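Local structure of cytidylyltransferase (Leptospira borgpetersenii serovar Hardjo-bovis, 6OEW) at residues 12-17 against 91-96; 40-45 against 54-59; 173-176 against 181-184. The protein probably acts as a metal-binding nucleotidyltransferase of the cytidylyltransferase family. All coordinates share one frame; numbering follows the deposited sequence.

Interaction 1 of 3, residues 12-17 against 91-96; sequences GILIQA and LDAAKT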
ATOM      1  N   GLY A  12       4.411   6.846  10.193  1.00 29.24           N
ATOM      2  CA  GLY A  12       3.749   5.573  10.397  1.00 33.67           C
ATOM      3  C   GLY A  12       3.377   4.936   9.072  1.00 37.12           C
ATOM      4  O   GLY A  12       2.864   5.625   8.189  1.00 36.35           O
ATOM      5  N   ILE A  13       3.660   3.650   8.892  1.00 31.70           N
ATOM      6  CA  ILE A  13       3.213   2.925   7.702  1.00 28.88           C
ATOM      7  C   ILE A  13       1.926   2.193   8.078  1.00 33.56           C
ATOM      8  O   ILE A  13       1.946   1.210   8.831  1.00 33.03           O
ATOM      9  CB  ILE A  13       4.280   1.957   7.172  1.00 30.44           C
ATOM     10  CG1 ILE A  13       5.576   2.678   6.820  1.00 29.34           C
ATOM     11  CG2 ILE A  13       3.724   1.216   5.919  1.00 29.42           C
ATOM     12  CD1 ILE A  13       6.733   1.733   6.526  1.00 32.84           C
ATOM     13  N   LEU A  14       0.794   2.687   7.574  1.00 27.18           N
ATOM     14  CA  LEU A  14      -0.527   2.250   8.003  1.00 28.84           C
ATOM     15  C   LEU A  14      -1.155   1.500   6.837  1.00 31.60           C
ATOM     16  O   LEU A  14      -1.523   2.110   5.825  1.00 29.41           O
ATOM     17  CB  LEU A  14      -1.386   3.437   8.431  1.00 28.51           C
ATOM     18  CG  LEU A  14      -0.825   4.330   9.525  1.00 40.79           C
ATOM     19  CD1 LEU A  14      -1.940   5.203  10.062  1.00 37.27           C
ATOM     20  CD2 LEU A  14      -0.170   3.517  10.638  1.00 39.34           C
ATOM     21  N   ILE A  15      -1.256   0.177   6.974  1.00 26.51           N
ATOM     22  CA  ILE A  15      -1.699  -0.701   5.898  1.00 28.17           C
ATOM     23  C   ILE A  15      -3.140  -1.103   6.147  1.00 28.75           C
ATOM     24  O   ILE A  15      -3.444  -1.809   7.123  1.00 29.16           O
ATOM     25  CB  ILE A  15      -0.823  -1.956   5.800  1.00 28.95           C
ATOM     26  CG1 ILE A  15       0.663  -1.588   5.832  1.00 31.12           C
ATOM     27  CG2 ILE A  15      -1.176  -2.769   4.540  1.00 30.31           C
ATOM     28  CD1 ILE A  15       1.480  -2.766   6.210  1.00 34.26           C
ATOM     29  N   GLN A  16      -4.030  -0.718   5.243  1.00 26.52           N
ATOM     30  CA  GLN A  16      -5.412  -1.163   5.344  1.00 28.10           C
ATOM     31  C   GLN A  16      -5.567  -2.525   4.677  1.00 25.13           C
ATOM     32  O   GLN A  16      -5.102  -2.747   3.551  1.00 28.26           O
ATOM     33  CB  GLN A  16      -6.369  -0.137   4.731  1.00 35.96           C
ATOM     34  CG  GLN A  16      -6.100   0.168   3.276  1.00 34.97           C
ATOM     35  CD  GLN A  16      -7.186   1.034   2.670  1.00 33.08           C
ATOM     36  OE1 GLN A  16      -7.105   2.256   2.692  1.00 35.31           O
ATOM     37  NE2 GLN A  16      -8.224   0.390   2.131  1.00 32.79           N
ATOM     38  N   ALA A  17      -6.185  -3.456   5.394  1.00 27.88           N
ATOM     39  CA  ALA A  17      -6.361  -4.801   4.861  1.00 30.36           C
ATOM     40  C   ALA A  17      -7.575  -5.411   5.527  1.00 25.30           C
ATOM     41  O   ALA A  17      -7.844  -5.145   6.700  1.00 26.93           O
ATOM     42  CB  ALA A  17      -5.143  -5.696   5.121  1.00 28.21           C
ATOM     43  N   LEU A  91      -7.728   7.986  10.648  1.00 35.90           N
ATOM     44  CA  LEU A  91      -7.599   9.072  11.613  1.00 38.26           C
ATOM     45  C   LEU A  91      -7.535   8.514  13.033  1.00 42.60           C
ATOM     46  O   LEU A  91      -6.701   8.938  13.839  1.00 37.02           O
ATOM     47  CB  LEU A  91      -8.755  10.060  11.440  1.00 40.09           C
ATOM     48  CG  LEU A  91      -8.677  11.397  12.164  1.00 48.13           C
ATOM     49  CD1 LEU A  91      -7.350  12.076  11.886  1.00 49.74           C
ATOM     50  CD2 LEU A  91      -9.829  12.287  11.753  1.00 51.86           C
ATOM     51  N   ASP A  92      -8.390   7.532  13.344  1.00 34.31           N
ATOM     52  CA  ASP A  92      -8.323   6.861  14.643  1.00 37.36           C
ATOM     53  C   ASP A  92      -6.928   6.270  14.883  1.00 35.11           C
ATOM     54  O   ASP A  92      -6.321   6.469  15.946  1.00 37.57           O
ATOM     55  CB  ASP A  92      -9.364   5.736  14.720  1.00 40.42           C
ATOM     56  CG  ASP A  92     -10.807   6.218  14.926  1.00 44.43           C
ATOM     57  OD1 ASP A  92     -11.058   7.405  15.177  1.00 38.63           O
ATOM     58  OD2 ASP A  92     -11.713   5.353  14.817  1.00 44.62           O
ATOM     59  N   ALA A  93      -6.412   5.528  13.900  1.00 31.77           N
ATOM     60  CA  ALA A  93      -5.121   4.871  14.061  1.00 34.24           C
ATOM     61  C   ALA A  93      -3.998   5.889  14.220  1.00 37.83           C
ATOM     62  O   ALA A  93      -3.129   5.732  15.086  1.00 38.03           O
ATOM     63  CB  ALA A  93      -4.838   3.965  12.864  1.00 30.26           C
ATOM     64  N   ALA A  94      -3.996   6.935  13.385  1.00 36.12           N
ATOM     65  CA  ALA A  94      -2.923   7.929  13.449  1.00 41.56           C
ATOM     66  C   ALA A  94      -2.904   8.628  14.801  1.00 43.86           C
ATOM     67  O   ALA A  94      -1.833   8.856  15.386  1.00 41.83           O
ATOM     68  CB  ALA A  94      -3.082   8.945  12.322  1.00 36.67           C
ATOM     69  N   LYS A  95      -4.081   8.972  15.322  1.00 40.27           N
ATOM     70  CA  LYS A  95      -4.124   9.593  16.640  1.00 41.80           C
ATOM     71  C   LYS A  95      -3.709   8.609  17.728  1.00 43.75           C
ATOM     72  O   LYS A  95      -2.989   8.978  18.665  1.00 45.44           O
ATOM     73  CB  LYS A  95      -5.524  10.135  16.925  1.00 43.17           C
ATOM     74  CG  LYS A  95      -5.957  11.344  16.102  1.00 46.63           C
ATOM     75  CD  LYS A  95      -7.392  11.715  16.521  1.00 59.95           C
ATOM     76  CE  LYS A  95      -8.108  12.592  15.503  1.00 72.68           C
ATOM     77  NZ  LYS A  95      -9.613  12.514  15.666  1.00 75.70           N
ATOM     78  N   THR A  96      -4.176   7.357  17.633  1.00 36.63           N
ATOM     79  CA  THR A  96      -3.807   6.335  18.609  1.00 42.08           C
ATOM     80  C   THR A  96      -2.292   6.186  18.714  1.00 42.30           C
ATOM     81  O   THR A  96      -1.743   6.081  19.816  1.00 40.44           O
ATOM     82  CB  THR A  96      -4.451   5.001  18.229  1.00 46.65           C
ATOM     83  OG1 THR A  96      -5.859   5.085  18.456  1.00 43.95           O
ATOM     84  CG2 THR A  96      -3.879   3.841  19.035  1.00 43.46           C
TER

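Interaction 2 of 3, residues 40-45 against 54-59; sequences FMLERL and VVVLTT. With EDO (1,2-ethanediol), chain D.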
ATOM      1  N   PHE A  40       3.631 -11.878   3.496  1.00 35.53           N
ATOM      2  CA  PHE A  40       4.704 -11.548   2.564  1.00 35.54           C
ATOM      3  C   PHE A  40       4.941 -10.044   2.499  1.00 38.51           C
ATOM      4  O   PHE A  40       6.094  -9.583   2.507  1.00 31.76           O
ATOM      5  CB  PHE A  40       4.346 -12.092   1.181  1.00 32.59           C
ATOM      6  CG  PHE A  40       5.525 -12.310   0.292  1.00 35.04           C
ATOM      7  CD1 PHE A  40       6.029 -13.593   0.099  1.00 36.79           C
ATOM      8  CD2 PHE A  40       6.137 -11.242  -0.354  1.00 35.61           C
ATOM      9  CE1 PHE A  40       7.118 -13.817  -0.728  1.00 39.83           C
ATOM     10  CE2 PHE A  40       7.247 -11.467  -1.186  1.00 37.88           C
ATOM     11  CZ  PHE A  40       7.735 -12.746  -1.362  1.00 42.42           C
ATOM     12  N   MET A  41       3.860  -9.270   2.401  1.00 34.75           N
ATOM     13  CA  MET A  41       3.964  -7.814   2.371  1.00 35.10           C
ATOM     14  C   MET A  41       4.636  -7.277   3.630  1.00 29.78           C
ATOM     15  O   MET A  41       5.537  -6.430   3.559  1.00 32.45           O
ATOM     16  CB  MET A  41       2.577  -7.200   2.209  1.00 32.31           C
ATOM     17  CG  MET A  41       2.607  -5.707   1.886  1.00 28.45           C
ATOM     18  SD  MET A  41       0.935  -5.031   1.885  1.00 31.93           S
ATOM     19  CE  MET A  41       1.295  -3.300   1.502  1.00 28.38           C
ATOM     20  N   LEU A  42       4.208  -7.766   4.791  1.00 28.60           N
ATOM     21  CA  LEU A  42       4.787  -7.313   6.045  1.00 33.23           C
ATOM     22  C   LEU A  42       6.277  -7.643   6.108  1.00 32.53           C
ATOM     23  O   LEU A  42       7.080  -6.813   6.543  1.00 32.36           O
ATOM     24  CB  LEU A  42       4.021  -7.928   7.217  1.00 30.27           C
ATOM     25  CG  LEU A  42       2.550  -7.490   7.355  1.00 32.02           C
ATOM     26  CD1 LEU A  42       1.883  -8.171   8.540  1.00 31.01           C
ATOM     27  CD2 LEU A  42       2.443  -5.975   7.513  1.00 33.38           C
ATOM     28  N   GLU A  43       6.671  -8.829   5.637  1.00 31.22           N
ATOM     29  CA  GLU A  43       8.094  -9.172   5.618  1.00 35.64           C
ATOM     30  C   GLU A  43       8.886  -8.228   4.717  1.00 37.74           C
ATOM     31  O   GLU A  43      10.019  -7.852   5.047  1.00 35.45           O
ATOM     32  CB  GLU A  43       8.287 -10.620   5.174  1.00 38.42           C
ATOM     33  CG  GLU A  43       7.827 -11.622   6.205  1.00 39.59           C
ATOM     34  CD  GLU A  43       8.294 -13.016   5.890  1.00 45.28           C
ATOM     35  OE1 GLU A  43       9.469 -13.192   5.518  1.00 45.29           O
ATOM     36  OE2 GLU A  43       7.474 -13.943   5.998  1.00 43.98           O
ATOM     37  N   ARG A  44       8.302  -7.820   3.582  1.00 31.41           N
ATOM     38  CA  ARG A  44       8.975  -6.865   2.705  1.00 38.39           C
ATOM     39  C   ARG A  44       9.093  -5.488   3.351  1.00 35.82           C
ATOM     40  O   ARG A  44      10.098  -4.788   3.162  1.00 34.01           O
ATOM     41  CB  ARG A  44       8.239  -6.795   1.368  1.00 34.12           C
ATOM     42  CG  ARG A  44       8.549  -8.024   0.511  1.00 37.78           C
ATOM     43  CD  ARG A  44       7.862  -7.995  -0.839  1.00 37.49           C
ATOM     44  NE  ARG A  44       8.301  -6.897  -1.708  1.00 35.26           N
ATOM     45  CZ  ARG A  44       9.429  -6.877  -2.415  1.00 35.64           C
ATOM     46  NH1 ARG A  44      10.303  -7.880  -2.356  1.00 43.06           N
ATOM     47  NH2 ARG A  44       9.690  -5.837  -3.196  1.00 32.44           N
ATOM     48  N   LEU A  45       8.096  -5.088   4.127  1.00 34.59           N
ATOM     49  CA  LEU A  45       8.152  -3.790   4.790  1.00 34.94           C
ATOM     50  C   LEU A  45       9.067  -3.787   6.009  1.00 32.81           C
ATOM     51  O   LEU A  45       9.416  -2.705   6.493  1.00 35.28           O
ATOM     52  CB  LEU A  45       6.743  -3.355   5.187  1.00 32.41           C
ATOM     53  CG  LEU A  45       5.872  -3.003   3.990  1.00 30.65           C
ATOM     54  CD1 LEU A  45       4.410  -2.915   4.407  1.00 30.50           C
ATOM     55  CD2 LEU A  45       6.306  -1.683   3.435  1.00 27.85           C
ATOM     56  N   VAL A  54       4.929   0.128  11.708  1.00 41.41           N
ATOM     57  CA  VAL A  54       3.971  -0.472  10.791  1.00 37.63           C
ATOM     58  C   VAL A  54       2.758  -0.872  11.612  1.00 32.10           C
ATOM     59  O   VAL A  54       2.904  -1.467  12.689  1.00 30.46           O
ATOM     60  CB  VAL A  54       4.573  -1.692  10.074  1.00 39.64           C
ATOM     61  CG1 VAL A  54       3.529  -2.404   9.257  1.00 36.75           C
ATOM     62  CG2 VAL A  54       5.708  -1.255   9.163  1.00 45.54           C
ATOM     63  N   VAL A  55       1.573  -0.509  11.136  1.00 32.33           N
ATOM     64  CA  VAL A  55       0.316  -0.922  11.754  1.00 32.40           C
ATOM     65  C   VAL A  55      -0.589  -1.457  10.654  1.00 31.69           C
ATOM     66  O   VAL A  55      -0.703  -0.840   9.586  1.00 28.57           O
ATOM     67  CB  VAL A  55      -0.379   0.237  12.498  1.00 28.14           C
ATOM     68  CG1 VAL A  55      -1.531  -0.298  13.379  1.00 33.60           C
ATOM     69  CG2 VAL A  55       0.653   1.091  13.321  1.00 32.84           C
ATOM     70  N   VAL A  56      -1.229  -2.599  10.905  1.00 27.03           N
ATOM     71  CA  VAL A  56      -2.278  -3.099  10.023  1.00 24.01           C
ATOM     72  C   VAL A  56      -3.616  -2.586  10.537  1.00 30.05           C
ATOM     73  O   VAL A  56      -3.964  -2.771  11.716  1.00 28.37           O
ATOM     74  CB  VAL A  56      -2.265  -4.636   9.946  1.00 27.82           C
ATOM     75  CG1 VAL A  56      -3.503  -5.161   9.196  1.00 28.58           C
ATOM     76  CG2 VAL A  56      -0.987  -5.141   9.277  1.00 29.53           C
ATOM     77  N   LEU A  57      -4.361  -1.921   9.661  1.00 25.04           N
ATOM     78  CA  LEU A  57      -5.648  -1.336   9.989  1.00 22.79           C
ATOM     79  C   LEU A  57      -6.709  -2.217   9.344  1.00 29.68           C
ATOM     80  O   LEU A  57      -6.802  -2.272   8.115  1.00 28.00           O
ATOM     81  CB  LEU A  57      -5.768   0.081   9.460  1.00 26.38           C
ATOM     82  CG  LEU A  57      -5.163   1.249  10.252  1.00 30.27           C
ATOM     83  CD1 LEU A  57      -3.686   0.989  10.569  1.00 29.65           C
ATOM     84  CD2 LEU A  57      -5.357   2.505   9.430  1.00 28.10           C
ATOM     85  N   THR A  58      -7.538  -2.859  10.161  1.00 29.63           N
ATOM     86  CA  THR A  58      -8.549  -3.750   9.597  1.00 27.44           C
ATOM     87  C   THR A  58      -9.894  -3.444  10.260  1.00 35.34           C
ATOM     88  O   THR A  58     -10.041  -2.399  10.906  1.00 31.23           O
ATOM     89  CB  THR A  58      -8.103  -5.214   9.765  1.00 29.13           C
ATOM     90  OG1 THR A  58      -8.969  -6.094   9.017  1.00 28.70           O
ATOM     91  CG2 THR A  58      -8.082  -5.620  11.246  1.00 29.28           C
ATOM     92  N   THR A  59     -10.902  -4.296  10.075  1.00 33.77           N
ATOM     93  CA  THR A  59     -12.213  -4.034  10.649  1.00 32.55           C
ATOM     94  C   THR A  59     -12.390  -4.812  11.947  1.00 28.66           C
ATOM     95  O   THR A  59     -11.573  -5.656  12.315  1.00 31.83           O
ATOM     96  CB  THR A  59     -13.363  -4.411   9.693  1.00 34.11           C
ATOM     97  OG1 THR A  59     -13.676  -5.792   9.889  1.00 31.44           O
ATOM     98  CG2 THR A  59     -12.964  -4.194   8.222  1.00 30.04           C
TER
HETATM   99  C1  EDO D 302      13.183  -4.952  -0.112  1.00 49.24           C
HETATM  100  O1  EDO D 302      13.589  -3.640   0.314  1.00 42.69           O
HETATM  101  C2  EDO D 302      11.707  -4.959  -0.526  1.00 49.69           C
HETATM  102  O2  EDO D 302      10.904  -4.404   0.528  1.00 36.63           O

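Interaction 3 of 3, residues 173-176 against 181-184; sequences VPYV and EKFK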
ATOM      1  N   VAL A 173      -8.435   9.559  -0.614  1.00 36.55           N
ATOM      2  CA  VAL A 173      -7.751  10.522  -1.475  1.00 38.13           C
ATOM      3  C   VAL A 173      -8.571  11.164  -2.594  1.00 39.75           C
ATOM      4  O   VAL A 173      -8.099  12.180  -3.120  1.00 43.12           O
ATOM      5  CB  VAL A 173      -6.512   9.878  -2.111  1.00 35.09           C
ATOM      6  CG1 VAL A 173      -5.585   9.367  -1.046  1.00 32.91           C
ATOM      7  CG2 VAL A 173      -6.949   8.789  -3.100  1.00 34.99           C
ATOM      8  N   PRO A 174      -9.757  10.663  -3.015  1.00 42.25           N
ATOM      9  CA  PRO A 174     -10.355  11.206  -4.252  1.00 42.93           C
ATOM     10  C   PRO A 174     -10.506  12.714  -4.281  1.00 46.47           C
ATOM     11  O   PRO A 174     -10.308  13.323  -5.339  1.00 50.30           O
ATOM     12  CB  PRO A 174     -11.732  10.524  -4.297  1.00 46.71           C
ATOM     13  CG  PRO A 174     -11.517   9.270  -3.644  1.00 52.30           C
ATOM     14  CD  PRO A 174     -10.605   9.563  -2.507  1.00 43.37           C
ATOM     15  N   TYR A 175     -10.874  13.337  -3.164  1.00 42.04           N
ATOM     16  CA  TYR A 175     -11.020  14.787  -3.179  1.00 38.45           C
ATOM     17  C   TYR A 175      -9.684  15.469  -3.469  1.00 42.23           C
ATOM     18  O   TYR A 175      -9.653  16.504  -4.143  1.00 43.68           O
ATOM     19  CB  TYR A 175     -11.607  15.289  -1.861  1.00 35.38           C
ATOM     20  CG  TYR A 175     -11.885  16.779  -1.858  1.00 39.56           C
ATOM     21  CD1 TYR A 175     -13.134  17.273  -2.204  1.00 44.00           C
ATOM     22  CD2 TYR A 175     -10.880  17.699  -1.531  1.00 42.56           C
ATOM     23  CE1 TYR A 175     -13.399  18.638  -2.208  1.00 48.87           C
ATOM     24  CE2 TYR A 175     -11.136  19.066  -1.538  1.00 44.52           C
ATOM     25  CZ  TYR A 175     -12.383  19.525  -1.876  1.00 49.31           C
ATOM     26  OH  TYR A 175     -12.629  20.872  -1.881  1.00 46.83           O
ATOM     27  N   VAL A 176      -8.573  14.905  -2.975  1.00 41.51           N
ATOM     28  CA  VAL A 176      -7.259  15.494  -3.263  1.00 35.25           C
ATOM     29  C   VAL A 176      -6.954  15.379  -4.748  1.00 42.00           C
ATOM     30  O   VAL A 176      -6.589  16.360  -5.407  1.00 39.43           O
ATOM     31  CB  VAL A 176      -6.155  14.832  -2.418  1.00 33.83           C
ATOM     32  CG1 VAL A 176      -4.755  15.305  -2.902  1.00 39.26           C
ATOM     33  CG2 VAL A 176      -6.323  15.165  -0.949  1.00 40.18           C
ATOM     34  N   GLU A 181      -4.998  21.492  -7.126  1.00 46.87           N
ATOM     35  CA  GLU A 181      -4.544  22.867  -6.949  1.00 58.04           C
ATOM     36  C   GLU A 181      -4.964  23.448  -5.605  1.00 58.00           C
ATOM     37  O   GLU A 181      -4.546  24.560  -5.273  1.00 58.45           O
ATOM     38  CB  GLU A 181      -5.042  23.747  -8.105  1.00 57.39           C
ATOM     39  CG  GLU A 181      -6.515  24.151  -8.044  1.00 66.15           C
ATOM     40  CD  GLU A 181      -7.476  22.990  -8.286  1.00 67.98           C
ATOM     41  OE1 GLU A 181      -7.052  21.959  -8.850  1.00 67.59           O
ATOM     42  OE2 GLU A 181      -8.658  23.112  -7.906  1.00 72.03           O
ATOM     43  N   LYS A 182      -5.742  22.709  -4.810  1.00 53.72           N
ATOM     44  CA  LYS A 182      -6.116  23.128  -3.466  1.00 50.64           C
ATOM     45  C   LYS A 182      -5.146  22.643  -2.388  1.00 45.52           C
ATOM     46  O   LYS A 182      -5.278  23.051  -1.228  1.00 51.29           O
ATOM     47  CB  LYS A 182      -7.531  22.629  -3.140  1.00 48.51           C
ATOM     48  CG  LYS A 182      -8.615  23.234  -4.036  1.00 57.12           C
ATOM     49  CD  LYS A 182     -10.028  22.821  -3.608  1.00 59.04           C
ATOM     50  CE  LYS A 182     -11.083  23.480  -4.480  1.00 59.59           C
ATOM     51  NZ  LYS A 182     -11.092  24.952  -4.293  1.00 66.86           N
ATOM     52  N   PHE A 183      -4.179  21.801  -2.729  1.00 44.73           N
ATOM     53  CA  PHE A 183      -3.289  21.201  -1.744  1.00 43.57           C
ATOM     54  C   PHE A 183      -1.837  21.330  -2.185  1.00 39.67           C
ATOM     55  O   PHE A 183      -1.538  21.576  -3.356  1.00 41.52           O
ATOM     56  CB  PHE A 183      -3.617  19.726  -1.528  1.00 43.28           C
ATOM     57  CG  PHE A 183      -5.024  19.479  -1.100  1.00 43.58           C
ATOM     58  CD1 PHE A 183      -5.366  19.515   0.239  1.00 47.70           C
ATOM     59  CD2 PHE A 183      -6.013  19.202  -2.038  1.00 43.82           C
ATOM     60  CE1 PHE A 183      -6.675  19.282   0.639  1.00 44.60           C
ATOM     61  CE2 PHE A 183      -7.321  18.969  -1.639  1.00 44.47           C
ATOM     62  CZ  PHE A 183      -7.651  19.015  -0.304  1.00 42.16           C
ATOM     63  N   LYS A 184      -0.929  21.159  -1.224  1.00 43.31           N
ATOM     64  CA  LYS A 184       0.501  21.115  -1.536  1.00 37.93           C
ATOM     65  C   LYS A 184       0.793  19.691  -2.017  1.00 35.89           C
ATOM     66  O   LYS A 184       1.336  18.837  -1.309  1.00 39.32           O
ATOM     67  CB  LYS A 184       1.323  21.562  -0.329  1.00 39.34           C
ATOM     68  CG  LYS A 184       0.929  22.975   0.123  1.00 44.25           C
ATOM     69  CD  LYS A 184       1.771  23.497   1.265  1.00 52.19           C
ATOM     70  CE  LYS A 184       1.462  24.965   1.551  1.00 55.25           C
ATOM     71  NZ  LYS A 184       2.364  25.485   2.601  1.00 61.39           N
TER

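Interaction 1 of 3, residues 12-17 against 91-96
Leu14 on strand 11-16 meets Ala93 and Ala94 on the last turns of helix 86-96, and one methyl group makes the junction. Leu14 CD1 approaches Ala93 CB at 4.2 Å, and 4.3 Å separates the same CD1 from Ala94 N, so the methyl meets Ala93 CB and the neighbouring backbone N together, on one side. The residues met are both alanines, consistent with a short helix-to-strand spacing: the CA atoms of Leu14 and Ala93 are 8.0 Å apart. The first torsion of Leu14 turns CG beside the backbone N, and an extended second torsion, -165°, carries CD1 on toward the helix. CD2 of Leu14 lies 5.2 Å from Ala93 CB, which makes the touch one-branched. No hydrogen bond crosses between the segments, and the shared interface amounts to just 76 Å², yet all three residues are buried.

The far side of the helix behaves differently. Lys95 and Thr96 are exposed and Asp92 partly so. There a polar contact is local to the helix: Thr96 OG1 donates to Asp92 O at 2.9 Å, with a C=O...donor angle of 138° and the hydroxyl 42° above the carbonyl plane. Thr96 N also donates to Asp92 O, at 2.9 Å, so two groups from one residue grip a single carbonyl in the final turn.

Second-shell neighbours enclose the hydrophobic side. Leu14 also touches Val55 and Ala93 touches Leu57, both on adjacent strand 54-59; Leu14 O receives Tyr90 OH from an earlier turn of the same helix. Ala94 touches Ile102 of strand 101-106 and Leu153 of helix 153-162, so helix 86-96 packs on the mixed sheet and against helix 153-162.

Interaction 2 of 3, residues 40-45 against 54-59
The carbonyl oxygen of Arg44 accepts a hydrogen bond from O2 of the bound 1,2-ethanediol at 2.8 Å. This diol, probably carried over from the crystallisation liquor, also bonds to Ser114 OG, and its C2 lies 3.4 Å above one face of the Arg44 guanidinium, displaced toward the rim. The guanidinium is anchored independently: NE and NH1 bond to the carbonyls of Ile112 and Phe222, and the Phe222 ring makes a cation-pi contact. These bonds tie Arg44 of helix 37-45 to the chain around Ile112 and Phe222.

The side facing strand 54-59 is purely apolar, and Leu42 carries it. Its CD2 methyl reaches Val56 CG2 at 3.9 Å and Val54 CG1 at 4.1 Å, bridging two valines that alternate along the strand and share one face of it. With chi1 at -65° the leucine branch stands beside its own backbone N; chi2 of 179° puts CD1 anti to CA, and the other branch, CD2, turns to the valines. The Leu42 side chain runs at about a right angle to that of Val56. The valines offer different branches: CG1 of Val54 is anti to the backbone N, whereas CG2 of Val56 is anti to the carbonyl carbon. In all 142 Å² is buried, without a hydrogen bond between the segments.

Ile15 of strand 11-16 touches Leu42, Leu45 and Val54, filling the seam. Strand 11-16, helix 37-45 and neighbouring parallel strand 54-59 thus form a beta-alpha-beta crossover, the building unit of the Rossmann-like sheet of GT-A proteins.

Interaction 3 of 3, residues 173-176 against 181-184
Two first torsions bring the rings of Tyr175 and Phe183 together: chi1 of -175° extends the tyrosine away from its backbone N, while -57° folds the Phe183 ring back beside its own. The rings then meet rim to rim. Tyr175 CD2 and Phe183 CZ are 3.7 Å apart, each lying near the plane of the other ring, and the two planes are nearly perpendicular. Since neither ring offers its face to the other, the pair is an apolar edge contact and not a stack.

A face of Phe183 is used by Val176. Its CG2 methyl sits 4.1 Å from the centroid of the Phe183 ring and 14° off the normal, a CH-pi contact, and the backbone of the same residue supports the rim, with Val176 CA 3.8 Å from Phe183 CE2. At the more exposed end, the straight part of the Lys182 chain crosses the tyrosine at about a right angle, and Lys182 CD comes within 3.7 Å of Tyr175 OH. This is methylene packing; the chain bends only at its last torsion.

Leu155 and Leu159 of helix 153-162 touch Phe183 and Val176, backing the cluster. The contact belongs to the connection, through a short 3-10 segment, from helix 174-178 to strand 185-187, the outermost strand of the mixed sheet, with Phe183 packed on the helix just before that strand.

Interactions 1 and 2 belong to the core and share the central sheet, since strands 11-16 and 54-59 are parallel neighbours joined by backbone bonds between Ile15 and both Val55 and Leu57. They use opposite faces of it: Leu14 points to helix 86-96, whereas Val54 and Val56 meet helix 37-45. Both are small, aliphatic methyl contacts between a helix and a strand. Interaction 3 lies apart, its centre about 20 Å from that of interaction 1 and 26 Å from that of interaction 2, near the outermost strand 185-187. Partly exposed and local in sequence, it buries more area, 198 Å², and relies on aromatic rings and a lysine chain.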